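Borrelidin polyketide synthase, type I (Streptomyces parvulus, PDB 6OBT) probably catalyses dehydration of beta-hydroxyacyl polyketide intermediates to unsaturated ones, as the dehydratase domain of the synthase that builds borrelidin. Local coordinates at residues 69-82 with 186-198. Sequence-based numbering, arbitrary orientation.
Sequences WLADHQVLGQVLLP and AAGGYHYGPQFRC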
loop_
_atom_site.group_PDB
_atom_site.type_symbol
_atom_site.label_atom_id
_atom_site.label_comp_id
_atom_site.label_asym_id
_atom_site.label_seq_id
_atom_site.Cartn_x
_atom_site.Cartn_y
_atom_site.Cartn_z
ATOM N N TRP A 69 -23.954 8.344 -6.602
ATOM C CA TRP A 69 -24.513 7.839 -7.851
ATOM C C TRP A 69 -24.364 6.327 -7.984
ATOM O O TRP A 69 -25.024 5.732 -8.837
ATOM C CB TRP A 69 -23.874 8.554 -9.053
ATOM C CG TRP A 69 -22.393 8.410 -9.127
ATOM C CD1 TRP A 69 -21.458 9.256 -8.601
ATOM C CD2 TRP A 69 -21.669 7.345 -9.749
ATOM N NE1 TRP A 69 -20.193 8.778 -8.855
ATOM C CE2 TRP A 69 -20.294 7.606 -9.557
ATOM C CE3 TRP A 69 -22.048 6.193 -10.444
ATOM C CZ2 TRP A 69 -19.297 6.759 -10.035
ATOM C CZ3 TRP A 69 -21.055 5.348 -10.917
ATOM C CH2 TRP A 69 -19.696 5.638 -10.712
ATOM N N LEU A 70 -23.542 5.687 -7.149
ATOM C CA LEU A 70 -23.484 4.229 -7.152
ATOM C C LEU A 70 -24.816 3.594 -6.743
ATOM O O LEU A 70 -25.066 2.428 -7.070
ATOM C CB LEU A 70 -22.349 3.753 -6.232
ATOM C CG LEU A 70 -20.919 3.913 -6.771
ATOM C CD1 LEU A 70 -19.868 3.566 -5.705
ATOM C CD2 LEU A 70 -20.702 3.077 -8.022
ATOM N N ALA A 71 -25.690 4.334 -6.058
ATOM C CA ALA A 71 -27.007 3.794 -5.744
ATOM C C ALA A 71 -27.895 3.692 -6.978
ATOM O O ALA A 71 -28.981 3.104 -6.900
ATOM C CB ALA A 71 -27.696 4.646 -4.678
ATOM N N ASP A 72 -27.465 4.255 -8.101
ATOM C CA ASP A 72 -28.209 4.189 -9.354
ATOM C C ASP A 72 -28.037 2.859 -10.084
ATOM O O ASP A 72 -28.585 2.698 -11.182
ATOM C CB ASP A 72 -27.771 5.339 -10.269
ATOM C CG ASP A 72 -28.285 6.690 -9.804
ATOM O OD1 ASP A 72 -27.897 7.715 -10.397
ATOM O OD2 ASP A 72 -29.092 6.736 -8.854
ATOM N N HIS A 73 -27.255 1.925 -9.545
ATOM C CA HIS A 73 -27.105 0.580 -10.100
ATOM C C HIS A 73 -27.608 -0.446 -9.077
ATOM O O HIS A 73 -26.825 -0.953 -8.281
ATOM C CB HIS A 73 -25.666 0.316 -10.464
ATOM C CG HIS A 73 -25.455 -0.975 -11.192
ATOM N ND1 HIS A 73 -25.135 -2.151 -10.545
ATOM C CD2 HIS A 73 -25.494 -1.270 -12.514
ATOM C CE1 HIS A 73 -25.008 -3.120 -11.437
ATOM N NE2 HIS A 73 -25.218 -2.610 -12.639
ATOM N N GLN A 74 -28.884 -0.786 -9.147
ATOM C CA GLN A 74 -29.529 -1.647 -8.157
ATOM C C GLN A 74 -30.174 -2.821 -8.874
ATOM O O GLN A 74 -31.001 -2.623 -9.773
ATOM C CB GLN A 74 -30.556 -0.856 -7.356
ATOM C CG GLN A 74 -31.349 -1.676 -6.342
ATOM C CD GLN A 74 -32.608 -0.962 -5.942
ATOM O OE1 GLN A 74 -32.591 -0.108 -5.057
ATOM N NE2 GLN A 74 -33.706 -1.266 -6.628
ATOM N N VAL A 75 -29.789 -4.038 -8.493
ATOM C CA VAL A 75 -30.334 -5.257 -9.085
ATOM C C VAL A 75 -31.033 -6.039 -7.984
ATOM O O VAL A 75 -30.410 -6.383 -6.966
ATOM C CB VAL A 75 -29.258 -6.110 -9.780
ATOM C CG1 VAL A 75 -28.172 -6.494 -8.826
ATOM C CG2 VAL A 75 -29.887 -7.352 -10.403
ATOM N N LEU A 76 -32.324 -6.301 -8.189
ATOM C CA LEU A 76 -33.155 -7.068 -7.254
ATOM C C LEU A 76 -33.077 -6.474 -5.850
ATOM O O LEU A 76 -32.950 -7.188 -4.853
ATOM C CB LEU A 76 -32.759 -8.546 -7.257
ATOM C CG LEU A 76 -32.843 -9.291 -8.589
ATOM C CD1 LEU A 76 -32.474 -10.756 -8.399
ATOM C CD2 LEU A 76 -34.236 -9.157 -9.187
ATOM N N GLY A 77 -33.124 -5.142 -5.782
ATOM C CA GLY A 77 -33.104 -4.402 -4.536
ATOM C C GLY A 77 -31.748 -4.216 -3.892
ATOM O O GLY A 77 -31.664 -3.561 -2.844
ATOM N N GLN A 78 -30.688 -4.772 -4.461
ATOM C CA GLN A 78 -29.352 -4.641 -3.896
ATOM C C GLN A 78 -28.542 -3.635 -4.699
ATOM O O GLN A 78 -28.554 -3.657 -5.935
ATOM C CB GLN A 78 -28.633 -5.987 -3.881
ATOM C CG GLN A 78 -29.201 -7.001 -2.895
ATOM C CD GLN A 78 -28.260 -8.177 -2.684
ATOM O OE1 GLN A 78 -27.803 -8.435 -1.565
ATOM N NE2 GLN A 78 -27.956 -8.889 -3.766
ATOM N N VAL A 79 -27.837 -2.750 -3.998
ATOM C CA VAL A 79 -26.860 -1.887 -4.662
ATOM C C VAL A 79 -25.599 -2.709 -4.923
ATOM O O VAL A 79 -24.852 -3.031 -3.994
ATOM C CB VAL A 79 -26.543 -0.636 -3.832
ATOM C CG1 VAL A 79 -25.508 0.238 -4.556
ATOM C CG2 VAL A 79 -27.808 0.151 -3.547
ATOM N N LEU A 80 -25.351 -3.043 -6.191
ATOM C CA LEU A 80 -24.155 -3.757 -6.597
ATOM C C LEU A 80 -23.239 -2.797 -7.335
ATOM O O LEU A 80 -23.706 -1.981 -8.139
ATOM C CB LEU A 80 -24.460 -4.931 -7.535
ATOM C CG LEU A 80 -25.323 -6.122 -7.143
ATOM C CD1 LEU A 80 -24.920 -7.354 -7.970
ATOM C CD2 LEU A 80 -25.279 -6.401 -5.675
ATOM N N LEU A 81 -21.945 -2.897 -7.053
ATOM C CA LEU A 81 -20.960 -2.256 -7.907
ATOM C C LEU A 81 -21.071 -2.852 -9.308
ATOM O O LEU A 81 -21.133 -4.081 -9.455
ATOM C CB LEU A 81 -19.554 -2.462 -7.329
ATOM C CG LEU A 81 -18.510 -1.524 -7.950
ATOM C CD1 LEU A 81 -18.767 -0.087 -7.502
ATOM C CD2 LEU A 81 -17.092 -1.967 -7.551
ATOM N N PRO A 82 -21.173 -2.039 -10.350
ATOM C CA PRO A 82 -21.279 -2.626 -11.688
ATOM C C PRO A 82 -19.987 -3.358 -12.036
ATOM O O PRO A 82 -18.888 -2.905 -11.711
ATOM C CB PRO A 82 -21.554 -1.422 -12.602
ATOM C CG PRO A 82 -21.270 -0.209 -11.801
ATOM C CD PRO A 82 -21.266 -0.571 -10.343
ATOM N N ALA A 186 -36.465 -2.500 -15.405
ATOM C CA ALA A 186 -36.850 -2.438 -14.002
ATOM C C ALA A 186 -37.778 -3.590 -13.642
ATOM O O ALA A 186 -37.671 -4.173 -12.553
ATOM C CB ALA A 186 -37.515 -1.093 -13.719
ATOM N N ALA A 187 -38.654 -3.960 -14.570
ATOM C CA ALA A 187 -39.640 -5.013 -14.347
ATOM C C ALA A 187 -38.979 -6.375 -14.188
ATOM O O ALA A 187 -39.543 -7.267 -13.543
ATOM C CB ALA A 187 -40.632 -5.036 -15.509
ATOM N N GLY A 188 -37.806 -6.557 -14.785
ATOM C CA GLY A 188 -37.004 -7.746 -14.634
ATOM C C GLY A 188 -35.999 -7.662 -13.505
ATOM O O GLY A 188 -35.098 -8.506 -13.417
ATOM N N GLY A 189 -36.097 -6.633 -12.662
ATOM C CA GLY A 189 -35.242 -6.507 -11.494
ATOM C C GLY A 189 -34.048 -5.585 -11.618
ATOM O O GLY A 189 -33.268 -5.487 -10.659
ATOM N N TYR A 190 -33.857 -4.914 -12.756
ATOM C CA TYR A 190 -32.667 -4.092 -12.962
ATOM C C TYR A 190 -33.104 -2.632 -12.933
ATOM O O TYR A 190 -33.605 -2.101 -13.929
ATOM C CB TYR A 190 -31.961 -4.469 -14.264
ATOM C CG TYR A 190 -31.377 -5.867 -14.243
ATOM C CD1 TYR A 190 -30.003 -6.073 -14.265
ATOM C CD2 TYR A 190 -32.204 -6.983 -14.184
ATOM C CE1 TYR A 190 -29.472 -7.360 -14.231
ATOM C CE2 TYR A 190 -31.688 -8.262 -14.153
ATOM C CZ TYR A 190 -30.325 -8.449 -14.176
ATOM O OH TYR A 190 -29.838 -9.735 -14.147
ATOM N N HIS A 191 -32.903 -1.980 -11.790
ATOM C CA HIS A 191 -33.414 -0.629 -11.566
ATOM C C HIS A 191 -32.267 0.352 -11.791
ATOM O O HIS A 191 -31.467 0.603 -10.885
ATOM C CB HIS A 191 -34.010 -0.495 -10.165
ATOM C CG HIS A 191 -35.328 -1.193 -9.987
ATOM N ND1 HIS A 191 -35.442 -2.563 -9.877
ATOM C CD2 HIS A 191 -36.587 -0.705 -9.882
ATOM C CE1 HIS A 191 -36.712 -2.888 -9.717
ATOM N NE2 HIS A 191 -37.428 -1.779 -9.716
ATOM N N TYR A 192 -32.192 0.911 -13.002
ATOM C CA TYR A 192 -31.127 1.837 -13.380
ATOM C C TYR A 192 -31.521 3.259 -13.001
ATOM O O TYR A 192 -32.573 3.747 -13.409
ATOM C CB TYR A 192 -30.815 1.746 -14.876
ATOM C CG TYR A 192 -30.082 0.477 -15.241
ATOM C CD1 TYR A 192 -28.769 0.263 -14.838
ATOM C CD2 TYR A 192 -30.735 -0.541 -15.916
ATOM C CE1 TYR A 192 -28.106 -0.915 -15.155
ATOM C CE2 TYR A 192 -30.089 -1.713 -16.235
ATOM C CZ TYR A 192 -28.795 -1.909 -15.843
ATOM O OH TYR A 192 -28.181 -3.099 -16.168
ATOM N N GLY A 193 -30.678 3.921 -12.217
ATOM C CA GLY A 193 -30.968 5.261 -11.772
ATOM C C GLY A 193 -30.460 6.310 -12.743
ATOM O O GLY A 193 -29.917 5.996 -13.806
ATOM N N PRO A 194 -30.634 7.586 -12.383
ATOM C CA PRO A 194 -30.291 8.679 -13.317
ATOM C C PRO A 194 -28.927 8.568 -13.974
ATOM O O PRO A 194 -28.810 8.752 -15.189
ATOM C CB PRO A 194 -30.389 9.919 -12.419
ATOM C CG PRO A 194 -31.409 9.557 -11.398
ATOM C CD PRO A 194 -31.234 8.087 -11.133
ATOM N N GLN A 195 -27.878 8.276 -13.205
ATOM C CA GLN A 195 -26.542 8.283 -13.788
ATOM C C GLN A 195 -26.299 7.126 -14.747
ATOM O O GLN A 195 -25.312 7.163 -15.493
ATOM C CB GLN A 195 -25.492 8.263 -12.677
ATOM C CG GLN A 195 -25.255 9.619 -12.057
ATOM C CD GLN A 195 -24.197 10.421 -12.781
ATOM O OE1 GLN A 195 -23.951 10.230 -13.977
ATOM N NE2 GLN A 195 -23.571 11.337 -12.063
ATOM N N PHE A 196 -27.158 6.101 -14.741
ATOM C CA PHE A 196 -26.982 4.954 -15.619
ATOM C C PHE A 196 -27.964 4.929 -16.785
ATOM O O PHE A 196 -27.779 4.128 -17.706
ATOM C CB PHE A 196 -27.104 3.638 -14.825
ATOM C CG PHE A 196 -25.874 3.319 -13.977
ATOM C CD1 PHE A 196 -24.968 2.354 -14.380
ATOM C CD2 PHE A 196 -25.656 3.976 -12.777
ATOM C CE1 PHE A 196 -23.837 2.059 -13.614
ATOM C CE2 PHE A 196 -24.521 3.681 -11.984
ATOM C CZ PHE A 196 -23.609 2.726 -12.426
ATOM N N ARG A 197 -28.986 5.791 -16.788
ATOM C CA ARG A 197 -29.992 5.790 -17.860
ATOM C C ARG A 197 -29.467 6.617 -19.032
ATOM O O ARG A 197 -29.915 7.733 -19.322
ATOM C CB ARG A 197 -31.334 6.317 -17.374
ATOM C CG ARG A 197 -31.961 5.471 -16.259
ATOM C CD ARG A 197 -33.430 5.789 -16.025
ATOM N NE ARG A 197 -33.677 7.132 -15.500
ATOM C CZ ARG A 197 -33.975 7.409 -14.233
ATOM N NH1 ARG A 197 -34.049 6.436 -13.332
ATOM N NH2 ARG A 197 -34.197 8.665 -13.859
ATOM N N CYS A 198 -28.525 6.012 -19.739
ATOM C CA CYS A 198 -27.749 6.701 -20.751
ATOM C C CYS A 198 -28.182 6.370 -22.162
ATOM O O CYS A 198 -27.800 7.089 -23.090
ATOM C CB CYS A 198 -26.276 6.350 -20.604
ATOM S SG CYS A 198 -25.565 7.094 -19.124
HETATM O O HOH W 1 -25.449 -4.011 -15.540
#
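Gln-74 and His-191 form a hydrogen-bonded pair where strand 73-75 runs antiparallel to strand 190-192: His-191 N reaches Gln-74 O at 2.8 Å, whereas the return bond from Gln-74 N to His-191 O is weak. At one end Leu-76 N binds Gly-189 O, and at the other Gly-193 N donates to Asp-72 O, a nearly straight bond of 2.6 Å. Gly-189, with positive phi, is the C-prime residue of the Schellman motif that ends helix 181-187, and Leu-76 CD2 packs against its CA.

The Asp-72 carboxylate grips the turn after the strand: Gln-195 N meets OD1 at 2.9 Å from above the carboxylate plane, while the Pro-194 ring packs crosswise on the acid group.

Aromatic packing fills the face carrying His-73 and Tyr-192. CB of His-73 sits over one face of Phe-196, a CH-pi contact with its centroid 4.0 Å away; Asp-72 CB and Pro-82 CG meet the rim. The Trp-69 and Phe-196 side chains cross at about a right angle, with Phe-196 CE2 at the indole edge, and Trp-69 CB packs on Gln-195 CG (3.5 Å), whose OE1 is bonded to Thr-219. Farther along, Val-75 CG2 lies over a face of Tyr-190.

His-73 has CG anti to the backbone N (chi1 -173°), which carries its imidazole alongside Tyr-192. ND1 donates to Leu-80 O, Pro-82 CB lies over one ring face, and a water joins NE2 to Tyr-192 OH. His-73, Gly-77 and Pro-82 match the HxxxGxxxxP motif of double-hotdog dehydratases, consistent with His-73 being its catalytic histidine; residues 192-196 match their YGPxF motif.

A type I' turn links strands 73-75 and 78-79, making a small three-stranded sheet with 190-192. Helix 228-236 lies against Tyr-192 and Phe-196 through Asp-232, and its Pro-228 touches Trp-69.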